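PDB 4E6F: uncharacterized protein from Bacteroides ovatus, which is of unknown function but belongs to the DUF4468 family, whose domain has a TBP-like fold with a curved antiparallel sheet and helices. Local coordinates for residues Thr142-Arg146 / Gly147-Trp151; Pro19-Gly23 / Lys24-Ser28. All blocks are in the same frame, centred on the assembly; numbering follows the deposited sequence. Where two conformers were deposited one is given.

Interaction 1 (Thr142-Arg146 / Gly147-Trp151); sequences TKLVR and GLAKW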
# COMPACT_ATOMS: atom_id res chain seq x y z
N THR A 142 5.90 15.86 15.20
CA THR A 142 5.29 17.05 14.58
C THR A 142 5.74 17.27 13.15
O THR A 142 5.10 18.01 12.39
CB THR A 142 5.57 18.29 15.42
OG1 THR A 142 6.98 18.43 15.61
CG2 THR A 142 4.83 18.27 16.77
N LYS A 143 6.89 16.67 12.78
CA LYS A 143 7.42 16.83 11.44
C LYS A 143 8.01 15.54 10.98
O LYS A 143 8.50 14.75 11.78
CB LYS A 143 8.53 17.91 11.40
CG LYS A 143 8.08 19.35 11.58
CD LYS A 143 9.30 20.30 11.53
CE LYS A 143 8.91 21.76 11.70
NZ LYS A 143 10.10 22.64 11.93
N LEU A 144 8.04 15.38 9.67
CA LEU A 144 8.77 14.31 9.02
C LEU A 144 10.26 14.61 9.09
O LEU A 144 10.66 15.76 8.85
CB LEU A 144 8.33 14.25 7.55
CG LEU A 144 6.92 13.74 7.31
CD1 LEU A 144 6.54 13.94 5.85
CD2 LEU A 144 6.83 12.24 7.63
N VAL A 145 11.09 13.58 9.37
CA VAL A 145 12.56 13.72 9.31
C VAL A 145 12.85 14.08 7.86
O VAL A 145 12.39 13.37 6.96
CB VAL A 145 13.27 12.42 9.80
CG1 VAL A 145 14.76 12.46 9.49
CG2 VAL A 145 13.04 12.20 11.29
N ARG A 146 13.54 15.22 7.61
CA ARG A 146 13.63 15.70 6.23
C ARG A 146 14.20 14.71 5.23
O ARG A 146 13.66 14.64 4.12
CB ARG A 146 14.32 17.05 6.11
CG ARG A 146 15.67 17.09 6.74
CD ARG A 146 16.13 18.52 6.90
NE ARG A 146 17.45 18.58 7.53
CZ ARG A 146 17.65 18.46 8.83
NH1 ARG A 146 16.62 18.30 9.66
NH2 ARG A 146 18.88 18.52 9.32
N GLY A 147 15.25 13.96 5.60
CA GLY A 147 15.87 13.00 4.71
C GLY A 147 15.00 11.79 4.40
O GLY A 147 15.18 11.14 3.36
N LEU A 148 14.03 11.49 5.28
CA LEU A 148 13.15 10.33 5.07
C LEU A 148 11.77 10.72 4.57
O LEU A 148 10.94 9.84 4.28
CB LEU A 148 13.02 9.52 6.39
CG LEU A 148 14.35 8.78 6.76
CD1 LEU A 148 14.31 8.20 8.15
CD2 LEU A 148 14.62 7.67 5.79
N ALA A 149 11.50 12.03 4.47
CA ALA A 149 10.16 12.51 4.14
C ALA A 149 9.64 11.97 2.81
O ALA A 149 8.49 11.56 2.75
CB ALA A 149 10.12 14.02 4.14
N LYS A 150 10.46 11.95 1.76
CA LYS A 150 9.99 11.48 0.45
C LYS A 150 9.56 10.02 0.53
O LYS A 150 8.57 9.65 -0.09
CB LYS A 150 11.04 11.69 -0.66
CG LYS A 150 12.31 10.83 -0.55
CD LYS A 150 13.32 11.29 -1.60
CE LYS A 150 14.48 10.32 -1.64
NZ LYS A 150 15.58 10.80 -2.55
N TRP A 151 10.28 9.21 1.31
CA TRP A 151 9.96 7.80 1.49
C TRP A 151 8.63 7.62 2.21
O TRP A 151 7.78 6.85 1.76
CB TRP A 151 11.07 7.12 2.31
CG TRP A 151 12.40 7.19 1.62
CD1 TRP A 151 13.35 8.15 1.75
CD2 TRP A 151 12.87 6.29 0.61
NE1 TRP A 151 14.41 7.90 0.91
CE2 TRP A 151 14.14 6.76 0.19
CE3 TRP A 151 12.38 5.10 0.05
CZ2 TRP A 151 14.90 6.09 -0.77
CZ3 TRP A 151 13.12 4.45 -0.91
CH2 TRP A 151 14.37 4.94 -1.33
O HOH W 1 13.04 13.50 1.68

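Interaction 2 (Pro19-Gly23 / Lys24-Ser28); sequences PEVDG and KVVFS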
# COMPACT_ATOMS: atom_id res chain seq x y z
N PRO A 19 1.32 2.21 10.21
CA PRO A 19 1.03 1.27 11.29
C PRO A 19 2.00 0.12 11.33
O PRO A 19 2.52 -0.32 10.30
CB PRO A 19 -0.39 0.76 10.95
CG PRO A 19 -0.94 1.73 9.92
CD PRO A 19 0.29 2.16 9.16
N GLU A 20 2.23 -0.38 12.55
CA GLU A 20 3.08 -1.53 12.80
C GLU A 20 2.26 -2.61 13.47
O GLU A 20 1.46 -2.32 14.38
CB GLU A 20 4.29 -1.15 13.66
CG GLU A 20 5.24 -0.22 12.93
CD GLU A 20 6.33 0.32 13.82
OE1 GLU A 20 7.20 -0.48 14.25
OE2 GLU A 20 6.32 1.54 14.11
N VAL A 21 2.44 -3.85 13.00
CA VAL A 21 1.76 -5.04 13.54
C VAL A 21 2.84 -6.08 13.77
O VAL A 21 3.54 -6.44 12.82
CB VAL A 21 0.62 -5.57 12.62
CG1 VAL A 21 -0.00 -6.84 13.22
CG2 VAL A 21 -0.43 -4.51 12.37
N ASP A 22 3.00 -6.54 15.03
CA ASP A 22 4.02 -7.53 15.42
C ASP A 22 5.43 -7.11 14.90
O ASP A 22 6.16 -7.92 14.32
CB ASP A 22 3.63 -8.95 14.94
CG ASP A 22 2.28 -9.45 15.45
OD1 ASP A 22 1.99 -9.25 16.65
OD2 ASP A 22 1.51 -10.02 14.64
N GLY A 23 5.74 -5.82 15.06
CA GLY A 23 7.01 -5.21 14.66
C GLY A 23 7.24 -4.99 13.17
O GLY A 23 8.35 -4.63 12.77
N LYS A 24 6.19 -5.18 12.34
CA LYS A 24 6.29 -5.01 10.89
C LYS A 24 5.35 -3.94 10.37
O LYS A 24 4.27 -3.76 10.92
CB LYS A 24 5.96 -6.35 10.17
CG LYS A 24 6.81 -7.55 10.62
CD LYS A 24 8.25 -7.45 10.14
CE LYS A 24 9.01 -8.74 10.39
NZ LYS A 24 10.47 -8.54 10.19
N VAL A 25 5.74 -3.25 9.31
CA VAL A 25 4.88 -2.22 8.72
C VAL A 25 3.75 -2.90 7.96
O VAL A 25 3.99 -3.72 7.06
CB VAL A 25 5.67 -1.26 7.81
CG1 VAL A 25 4.72 -0.35 7.02
CG2 VAL A 25 6.63 -0.43 8.65
N VAL A 26 2.50 -2.56 8.33
CA VAL A 26 1.33 -3.09 7.64
C VAL A 26 0.33 -1.96 7.47
O VAL A 26 -0.22 -1.50 8.48
CB VAL A 26 0.68 -4.27 8.41
CG1 VAL A 26 -0.54 -4.81 7.66
CG2 VAL A 26 1.69 -5.40 8.68
N PHE A 27 0.08 -1.51 6.24
CA PHE A 27 -1.00 -0.54 6.03
C PHE A 27 -2.28 -1.33 5.90
O PHE A 27 -2.26 -2.42 5.32
CB PHE A 27 -0.75 0.29 4.75
CG PHE A 27 0.46 1.18 4.81
CD1 PHE A 27 1.71 0.72 4.40
CD2 PHE A 27 0.36 2.49 5.28
CE1 PHE A 27 2.84 1.56 4.44
CE2 PHE A 27 1.50 3.33 5.33
CZ PHE A 27 2.72 2.85 4.91
N SER A 28 -3.38 -0.85 6.45
CA SER A 28 -4.61 -1.62 6.34
C SER A 28 -5.84 -0.74 6.26
O SER A 28 -5.84 0.41 6.73
CB SER A 28 -4.76 -2.58 7.51
OG SER A 28 -4.89 -1.88 8.73

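Interaction 1 (Thr142-Arg146 / Gly147-Trp151)
Val145 O and Arg146 O each face a backbone amide three residues on, at the turn leading into helix 149-169. Leu148 N donates to Val145 O at 3.0 Å, bent to 139° at the hydrogen and coming from above the carbonyl plane, as in a tight turn. The next bond, from Ala149 N to Arg146 O, is weak at 3.4 Å. Arg146 O has firmer company in a water, which donates to it at 2.8 Å and accepts from Lys150 N at 3.0 Å, bridging the carbonyl and an amide of the first helical turn. Such i to i+3 bonding, with a water spanning the next step, marks the entry from loop to helix.

Apolar contact is slight and lies beside these bonds. The methyl of Ala149 meets Leu144 CB at 3.9 Å. With CG anti to its carbonyl carbon (chi1 -70°) and chi2 near 170°, Leu144 also brings CD1 to 4.0 Å from Ala149 CB. Val145 and Leu148 only graze, CB to CB at 4.5 Å.

The turn leads from the loop after helix 133-136 into helix 149-169. Val145 is tied to Ala136 by backbone hydrogen bonding, while Leu148 packs on Tyr135, Ala136 and Trp130. Leu144 reaches forward to Arg152 and Arg153 of the long helix, and Lys150 forms a salt bridge with Asp91 of strand 90-104.

Interaction 2 (Pro19-Gly23 / Lys24-Ser28)
Lys24 O receives the shortest bond of this hairpin, 2.8 Å from Val21 N, nearly straight at 166° and lying in the carbonyl plane. Glu20 CA closes on the same oxygen at 3.2 Å in a CA-H...O contact, giving it a second, softer donor. Lys24 N returns a bond to Val21 O at 3.0 Å, with the donor well above the carbonyl plane. Val21 and Lys24 are thus the hydrogen-bonded antiparallel pair that closes a type I' turn, a two-residue beta hairpin. Asp22 and Gly23 fill its corners, both with positive phi. Farther from the turn, Val26 N donates to Pro19 O at 3.0 Å; that oxygen also meets the CA of Val25, which forms the non-hydrogen-bonded pair with Glu20.

The side chains touch in two small patches. Val21 and Val26 meet at a slant, Val21 CB lying 4.1 Å from Val26 CG2, the branch anti to the Val26 carbonyl carbon. Pro19 CD lies 3.9 Å from Phe27 CD2, and the two side chains cross at about a right angle. In the conformer described, Lys24 CG, anti to its carbonyl carbon, lies 3.6 Å from Gly23 C, and a bend at chi2 (-71°) keeps CD near Gly23 O before the chain leads away.

Strand 24-32 carries this short arm at the border of the sheet and pairs with strand 107-119, where Phe27 is bonded through its backbone to Leu112. The Phe27 side chain packs on Ile115 of that strand and on Thr155, Val156, Ala159 and Phe163 of helix 149-169.

Overall arrangement
Both interactions are local, each formed within one unbroken run of chain, and they follow in series: the hairpin of interaction 2 closes long before the helix start of interaction 1 opens. Their centres are about 19 Å apart and their nearest atoms about 7 Å, with no touch between them. Helix 149-169 relates the two: residues 142-151 lead into its first turn, while Phe27 of the hairpin packs farther along it. Interaction 1 is a surface contact whose centre lies about 18 Å from the centre of the chain; that of interaction 2, partly buried, lies about 11 Å from it. A nitrate ion, probably from the crystallisation liquor, lies about 5 Å from the Ala149 side chain.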